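Local structure of glycerate 2-kinase (Pyrococcus horikoshii, 1X3L) at residues 73-78 and 116-121; 155-160 and 164-169; 404-409 and 415-420. The protein catalyses the ATP-dependent phosphorylation of D-glycerate to 2-phosphoglycerate, and can also use other nucleotides or pyrophosphate as phosphate donor. All coordinates share one frame; numbering follows the deposited sequence.

Contact 1 of 3, residues 73-78 and 116-121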
# COMPACT_ATOMS: atom_id res chain seq x y z
N VAL A 73 -18.08 -8.84 -17.63
CA VAL A 73 -16.98 -9.78 -17.49
C VAL A 73 -17.38 -11.21 -17.84
O VAL A 73 -18.29 -11.79 -17.24
CB VAL A 73 -16.41 -9.75 -16.06
CG1 VAL A 73 -15.29 -10.76 -15.92
CG2 VAL A 73 -15.91 -8.35 -15.74
N GLU A 74 -16.69 -11.78 -18.82
CA GLU A 74 -16.95 -13.14 -19.27
C GLU A 74 -16.77 -14.11 -18.11
O GLU A 74 -17.60 -14.99 -17.88
CB GLU A 74 -16.01 -13.52 -20.41
CG GLU A 74 -16.15 -14.95 -20.89
CD GLU A 74 -17.56 -15.30 -21.30
OE1 GLU A 74 -18.19 -14.48 -22.01
OE2 GLU A 74 -18.05 -16.39 -20.93
N ASP A 75 -15.67 -13.94 -17.38
CA ASP A 75 -15.36 -14.80 -16.25
C ASP A 75 -14.09 -14.32 -15.56
O ASP A 75 -13.38 -13.45 -16.07
CB ASP A 75 -15.20 -16.25 -16.72
CG ASP A 75 -15.07 -17.22 -15.56
OD1 ASP A 75 -15.84 -17.11 -14.59
OD2 ASP A 75 -14.20 -18.12 -15.63
N GLY A 76 -13.81 -14.88 -14.39
CA GLY A 76 -12.63 -14.50 -13.65
C GLY A 76 -12.58 -15.11 -12.26
O GLY A 76 -13.44 -15.92 -11.90
N VAL A 77 -11.58 -14.72 -11.48
CA VAL A 77 -11.44 -15.22 -10.12
C VAL A 77 -10.86 -14.13 -9.22
O VAL A 77 -10.04 -13.32 -9.66
CB VAL A 77 -10.51 -16.46 -10.06
CG1 VAL A 77 -9.08 -16.08 -10.43
CG2 VAL A 77 -10.56 -17.08 -8.67
N ALA A 78 -11.30 -14.11 -7.97
CA ALA A 78 -10.84 -13.15 -6.99
C ALA A 78 -10.36 -13.93 -5.78
O ALA A 78 -11.14 -14.65 -5.15
CB ALA A 78 -11.97 -12.20 -6.60
N LEU A 116 -6.38 -17.74 -17.93
CA LEU A 116 -5.42 -17.23 -18.91
C LEU A 116 -5.22 -18.21 -20.06
O LEU A 116 -4.79 -17.83 -21.15
CB LEU A 116 -4.08 -16.94 -18.23
CG LEU A 116 -4.09 -15.77 -17.24
CD1 LEU A 116 -2.72 -15.63 -16.59
CD2 LEU A 116 -4.48 -14.49 -17.96
N ASN A 117 -5.54 -19.47 -19.82
CA ASN A 117 -5.41 -20.47 -20.87
C ASN A 117 -6.55 -20.27 -21.86
O ASN A 117 -6.39 -20.46 -23.06
CB ASN A 117 -5.47 -21.88 -20.28
CG ASN A 117 -5.29 -22.95 -21.33
OD1 ASN A 117 -4.26 -23.00 -22.01
ND2 ASN A 117 -6.28 -23.82 -21.47
N ARG A 118 -7.70 -19.86 -21.33
CA ARG A 118 -8.89 -19.62 -22.14
C ARG A 118 -8.91 -18.27 -22.85
O ARG A 118 -9.48 -18.14 -23.93
CB ARG A 118 -10.14 -19.75 -21.26
CG ARG A 118 -11.44 -19.41 -21.97
CD ARG A 118 -12.61 -19.40 -21.01
NE ARG A 118 -13.83 -18.91 -21.64
CZ ARG A 118 -14.97 -18.67 -20.99
NH1 ARG A 118 -15.04 -18.89 -19.69
NH2 ARG A 118 -16.03 -18.22 -21.65
N ALA A 119 -8.30 -17.25 -22.24
CA ALA A 119 -8.27 -15.92 -22.86
C ALA A 119 -7.45 -15.95 -24.15
O ALA A 119 -6.37 -16.52 -24.20
CB ALA A 119 -7.68 -14.90 -21.88
N ARG A 120 -7.99 -15.32 -25.20
CA ARG A 120 -7.33 -15.28 -26.50
C ARG A 120 -6.52 -14.01 -26.76
O ARG A 120 -6.62 -13.04 -26.01
CB ARG A 120 -8.37 -15.45 -27.62
CG ARG A 120 -9.12 -16.78 -27.60
CD ARG A 120 -8.19 -17.97 -27.83
NE ARG A 120 -7.62 -18.49 -26.59
CZ ARG A 120 -6.55 -19.28 -26.52
NH1 ARG A 120 -5.92 -19.65 -27.63
NH2 ARG A 120 -6.12 -19.71 -25.34
N GLU A 121 -5.73 -14.01 -27.83
CA GLU A 121 -4.91 -12.86 -28.17
C GLU A 121 -5.72 -11.58 -28.40
O GLU A 121 -5.16 -10.49 -28.44
CB GLU A 121 -4.08 -13.14 -29.43
CG GLU A 121 -3.04 -14.26 -29.30
CD GLU A 121 -3.66 -15.64 -29.15
OE1 GLU A 121 -4.82 -15.83 -29.58
OE2 GLU A 121 -2.99 -16.54 -28.61
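Glu74 and Arg118 make the close part of this contact, a salt bridge with NH2 of Arg118 2.8 Å from OE2 of Glu74. The bond is bent, 133° at the hydrogen, and the two flat groups are far from coplanar: their planes stand 63° apart, and the guanidinium reaches OE2 from above the carboxylate plane. Glu74 adds an apolar touch, its CG lying over one face of the guanidinium, 3.4 Å from NH2 of Arg118. The bend at chi2 (56°) turns the carboxylate back so that CG and OE2 can address the same nitrogen, while Arg118 arrives fully extended and runs roughly perpendicular to the glutamate. The pair joins the chain leading into strand 75-81 to the C-terminal end of helix 103-118. That helix links edge strand 92-96 to strand 124-129 in a beta-alpha-beta crossover of the six-stranded parallel sheet. It packs on strand 75-81 through Val77, which touches Glu111 and Ile115, and past its end Ala119 rests on Tyr52 and Val125. Toward Asp75 the contact slackens: CB of Asp75 lies 4.0 Å from NH1 of Arg118, oblique to the guanidinium, and Asp75 OD2 is 4.2 Å from the same NH1, too far for a salt bridge, so any attraction there is probably diffuse. Arg118 is exposed, and Glu74 and Asp75 are partly so; a long, weak ion pair links Glu74 to Arg90. Where the chain leaves the helix, NE of Arg120 turns back to donate to the carbonyl O of Arg118 at 3.3 Å.

Contact 2 of 3, residues 155-160 and 164-169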
# COMPACT_ATOMS: atom_id res chain seq x y z
N LEU A 155 14.00 -21.10 6.26
CA LEU A 155 15.45 -21.15 6.38
C LEU A 155 16.06 -19.82 5.98
O LEU A 155 17.15 -19.46 6.43
CB LEU A 155 16.01 -22.27 5.50
CG LEU A 155 15.58 -23.69 5.88
CD1 LEU A 155 16.10 -24.68 4.86
CD2 LEU A 155 16.10 -24.03 7.27
N LEU A 156 15.35 -19.08 5.13
CA LEU A 156 15.82 -17.78 4.69
C LEU A 156 15.76 -16.80 5.85
O LEU A 156 16.69 -16.03 6.09
CB LEU A 156 14.98 -17.27 3.52
CG LEU A 156 15.16 -18.04 2.20
CD1 LEU A 156 14.15 -17.55 1.18
CD2 LEU A 156 16.57 -17.84 1.69
N LEU A 157 14.65 -16.83 6.58
CA LEU A 157 14.45 -15.96 7.73
C LEU A 157 15.35 -16.40 8.88
O LEU A 157 16.08 -15.60 9.46
CB LEU A 157 12.99 -15.99 8.16
CG LEU A 157 11.98 -15.53 7.11
CD1 LEU A 157 10.57 -15.84 7.59
CD2 LEU A 157 12.14 -14.05 6.84
N LYS A 158 15.28 -17.69 9.22
CA LYS A 158 16.09 -18.24 10.30
C LYS A 158 17.56 -17.84 10.22
O LYS A 158 18.21 -17.64 11.25
CB LYS A 158 15.99 -19.77 10.31
CG LYS A 158 14.91 -20.34 11.22
CD LYS A 158 15.04 -21.86 11.29
CE LYS A 158 14.07 -22.47 12.29
NZ LYS A 158 14.23 -23.95 12.37
N SER A 159 18.08 -17.73 9.01
CA SER A 159 19.49 -17.37 8.82
C SER A 159 19.69 -15.88 8.60
O SER A 159 20.79 -15.44 8.26
CB SER A 159 20.07 -18.15 7.64
OG SER A 159 19.40 -17.80 6.44
N GLY A 160 18.63 -15.10 8.81
CA GLY A 160 18.72 -13.67 8.62
C GLY A 160 19.11 -13.31 7.20
O GLY A 160 20.29 -13.11 6.90
N HIS A 164 14.96 -8.50 -0.04
CA HIS A 164 14.99 -8.58 -1.49
C HIS A 164 15.67 -9.87 -1.97
O HIS A 164 15.40 -10.35 -3.07
CB HIS A 164 15.70 -7.35 -2.09
CG HIS A 164 17.17 -7.31 -1.84
ND1 HIS A 164 18.06 -8.11 -2.52
CD2 HIS A 164 17.91 -6.57 -0.99
CE1 HIS A 164 19.29 -7.85 -2.11
NE2 HIS A 164 19.23 -6.92 -1.18
N GLU A 165 16.54 -10.42 -1.12
CA GLU A 165 17.23 -11.66 -1.45
C GLU A 165 16.26 -12.82 -1.29
O GLU A 165 16.39 -13.85 -1.96
CB GLU A 165 18.44 -11.87 -0.53
CG GLU A 165 19.51 -10.80 -0.64
CD GLU A 165 20.70 -11.05 0.27
OE1 GLU A 165 20.49 -11.19 1.49
OE2 GLU A 165 21.84 -11.12 -0.24
N ILE A 166 15.30 -12.65 -0.40
CA ILE A 166 14.29 -13.67 -0.14
C ILE A 166 13.28 -13.66 -1.28
O ILE A 166 12.76 -14.70 -1.67
CB ILE A 166 13.56 -13.40 1.20
CG1 ILE A 166 14.54 -13.63 2.36
CG2 ILE A 166 12.34 -14.30 1.33
CD1 ILE A 166 13.95 -13.35 3.73
N ASN A 167 13.03 -12.46 -1.81
CA ASN A 167 12.10 -12.29 -2.92
C ASN A 167 12.72 -12.90 -4.17
O ASN A 167 12.02 -13.45 -5.02
CB ASN A 167 11.84 -10.80 -3.17
CG ASN A 167 11.13 -10.13 -2.02
OD1 ASN A 167 10.82 -10.76 -1.01
ND2 ASN A 167 10.87 -8.83 -2.15
N THR A 168 14.04 -12.80 -4.29
CA THR A 168 14.75 -13.35 -5.43
C THR A 168 14.60 -14.86 -5.46
O THR A 168 14.32 -15.45 -6.51
CB THR A 168 16.24 -13.00 -5.37
OG1 THR A 168 16.41 -11.59 -5.56
CG2 THR A 168 17.02 -13.76 -6.44
N VAL A 169 14.79 -15.49 -4.31
CA VAL A 169 14.67 -16.93 -4.22
C VAL A 169 13.22 -17.34 -4.45
O VAL A 169 12.95 -18.23 -5.25
CB VAL A 169 15.15 -17.46 -2.85
CG1 VAL A 169 14.92 -18.96 -2.75
CG2 VAL A 169 16.62 -17.15 -2.66
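Ile166 pushes its CD1 methyl into a shallow groove between Leu156 and Leu157. One wall is CB of Leu156, 4.1 Å from Ile166 CD1; the other is CD2 of Leu157, 3.7 Å from the same methyl. Leu156 answers with a bump of its own. Its CD1 settles beside the turn of helix that carries Ile166 and Val169, lying 3.7 Å from CG2 of Ile166 and 4.2 Å from CB of Val169, so it fills the dip between two side chains three residues apart. The Leu156 and Ile166 side chains run antiparallel, one alongside the other, with CG1 of Ile166 3.8 Å from CB of Leu156. In Ile166, chi1 of -69° sets CG1 anti to the carbonyl carbon and CG2 anti to the backbone N, which spreads the two branches so that CG2 meets CD1 of Leu156 while CG1 carries the CD1 methyl of Ile166 on to CB of Leu156 and CD2 of Leu157. Together the segments form an alpha-helical hairpin: helix 146-158 ends, a short turn follows, and helix 163-171 runs back beside it. A third helix, 217-226, closes over the pair, Leu224 touching Leu156 and Ile223 touching Val169. Leu157 lies transverse to Ile166 on the exposed flank, whereas Leu156 and Val169 are buried. The first helix is finished off by Ser159, whose OG and backbone N both donate to the carbonyl O of Leu155, the hydroxyl lying in the carbonyl plane at 2.8 Å from that oxygen. Gly160 then takes the chain away with a positive phi of 60°, its N bonded to Leu157 O at 2.7 Å.

Contact 3 of 3, residues 404-409 and 415-420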
# COMPACT_ATOMS: atom_id res chain seq x y z
N ASN A 404 3.15 7.49 25.61
CA ASN A 404 1.78 7.38 26.06
C ASN A 404 0.98 8.53 25.45
O ASN A 404 0.11 9.12 26.10
CB ASN A 404 1.78 7.45 27.59
CG ASN A 404 0.49 6.98 28.21
OD1 ASN A 404 -0.10 5.99 27.78
ND2 ASN A 404 0.05 7.67 29.26
N SER A 405 1.26 8.86 24.18
CA SER A 405 0.59 9.97 23.51
C SER A 405 -0.93 9.80 23.38
O SER A 405 -1.66 10.79 23.36
CB SER A 405 1.20 10.22 22.12
OG SER A 405 1.08 9.07 21.30
N TYR A 406 -1.40 8.56 23.29
CA TYR A 406 -2.84 8.33 23.17
C TYR A 406 -3.60 8.96 24.33
O TYR A 406 -4.61 9.64 24.13
CB TYR A 406 -3.13 6.82 23.15
CG TYR A 406 -4.61 6.47 23.00
CD1 TYR A 406 -5.16 6.18 21.75
CD2 TYR A 406 -5.45 6.38 24.12
CE1 TYR A 406 -6.50 5.81 21.61
CE2 TYR A 406 -6.79 6.01 24.00
CZ TYR A 406 -7.31 5.72 22.74
OH TYR A 406 -8.62 5.32 22.59
N GLU A 407 -3.11 8.74 25.55
CA GLU A 407 -3.77 9.28 26.73
C GLU A 407 -3.79 10.80 26.79
O GLU A 407 -4.75 11.39 27.31
CB GLU A 407 -3.10 8.72 27.99
CG GLU A 407 -3.16 7.20 28.12
CD GLU A 407 -4.58 6.67 28.04
OE1 GLU A 407 -5.45 7.20 28.76
OE2 GLU A 407 -4.82 5.72 27.27
N ALA A 408 -2.76 11.44 26.26
CA ALA A 408 -2.72 12.90 26.28
C ALA A 408 -3.70 13.47 25.26
O ALA A 408 -4.52 14.33 25.59
CB ALA A 408 -1.30 13.40 25.97
N LEU A 409 -3.61 12.97 24.03
CA LEU A 409 -4.50 13.43 22.96
C LEU A 409 -5.96 13.18 23.31
O LEU A 409 -6.83 13.98 22.96
CB LEU A 409 -4.15 12.73 21.65
CG LEU A 409 -2.79 13.07 21.02
CD1 LEU A 409 -2.58 12.21 19.78
CD2 LEU A 409 -2.73 14.56 20.66
N LEU A 415 -7.53 12.99 19.34
CA LEU A 415 -7.48 11.70 18.68
C LEU A 415 -8.33 11.71 17.41
O LEU A 415 -9.38 12.35 17.37
CB LEU A 415 -7.99 10.59 19.60
CG LEU A 415 -7.09 10.20 20.77
CD1 LEU A 415 -7.70 9.03 21.52
CD2 LEU A 415 -5.70 9.82 20.24
N LEU A 416 -7.85 11.02 16.39
CA LEU A 416 -8.58 10.92 15.14
C LEU A 416 -8.98 9.47 14.95
O LEU A 416 -8.12 8.59 14.85
CB LEU A 416 -7.70 11.36 13.96
CG LEU A 416 -8.44 11.35 12.62
CD1 LEU A 416 -9.53 12.43 12.63
CD2 LEU A 416 -7.48 11.59 11.48
N PHE A 417 -10.29 9.21 14.93
CA PHE A 417 -10.82 7.86 14.74
C PHE A 417 -11.53 7.79 13.40
O PHE A 417 -12.49 8.52 13.18
CB PHE A 417 -11.84 7.53 15.83
CG PHE A 417 -11.24 7.26 17.17
CD1 PHE A 417 -10.88 5.97 17.53
CD2 PHE A 417 -11.05 8.29 18.08
CE1 PHE A 417 -10.33 5.70 18.79
CE2 PHE A 417 -10.51 8.04 19.34
CZ PHE A 417 -10.15 6.74 19.69
N THR A 418 -11.08 6.91 12.53
CA THR A 418 -11.70 6.75 11.22
C THR A 418 -12.54 5.48 11.20
O THR A 418 -13.49 5.35 10.43
CB THR A 418 -10.65 6.61 10.11
OG1 THR A 418 -9.82 5.47 10.41
CG2 THR A 418 -9.77 7.86 10.02
N GLY A 419 -12.18 4.53 12.07
CA GLY A 419 -12.88 3.26 12.07
C GLY A 419 -12.32 2.54 10.86
O GLY A 419 -11.35 3.03 10.26
N PRO A 420 -12.88 1.39 10.46
CA PRO A 420 -12.34 0.69 9.29
C PRO A 420 -12.35 1.57 8.04
O PRO A 420 -13.33 2.27 7.76
CB PRO A 420 -13.25 -0.53 9.16
CG PRO A 420 -14.56 -0.04 9.75
CD PRO A 420 -14.08 0.72 10.97
O HOH W 1 -9.58 12.93 21.70
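Leu415, the first residue of edge strand 415-416, packs against Tyr406 and Leu409 of the preceding helix 405-411, closing a helix-turn-strand unit at one border of the six-stranded mixed sheet. Leu415 has more surface buried by the contact than any other residue, and it splits its two methyls between the two partners. CD1 lies over one face of the Tyr406 ring in a CH-pi contact, 3.7 Å from the ring centroid and 21° off the normal. It is displaced toward the CE1-CZ bond of the ring, with Tyr406 CE1 nearest to Leu415 CD1 at 3.4 Å. The other methyl, CD2, goes to the helix side and touches Leu409 CB at 3.6 Å, with Leu409 CD1 a little farther off. Tyr406 is brought over the leucine by its first torsion: CG stands anti to the backbone N (chi1 -179°), and the ring swings from the helix across the strand end. Beyond Leu415 the phenol reaches Phe417: Tyr406 OH lies at the edge of the Phe417 ring, near its plane, 3.6 Å from Phe417 CZ. Tyr406 also has a cation-pi contact with Lys340, whose backbone is hydrogen-bonded to that of Tyr406. The side chain of Leu416 packs instead on Val363 and Phe365 of strand 359-366 and on Leu11 of helix 6-20. One water bridges the two backbones, donating to the carbonyl O of Leu409 at 3.2 Å and accepting from N of Leu415 at 3.1 Å.

Contacts 1, 2 and 3 follow one another along the chain without overlap. The first two lie within the DUF4147 region, their centres about 34 Å apart: contact 1 at the parallel sheet and its crossover helix, contact 2 in a hairpin of helices later in the same region. Both segments of contact 3 fall in the MOFRL region, beside the mixed sheet, with its centre about 45 Å from that of contact 1, across the centre of the chain, and about 36 Å from that of contact 2. No two touch, so each ties together its own local part of the fold. Lys58, which probably binds substrate, follows strand 51-56, the neighbour of strand 75-81, but all three contacts lie away from it.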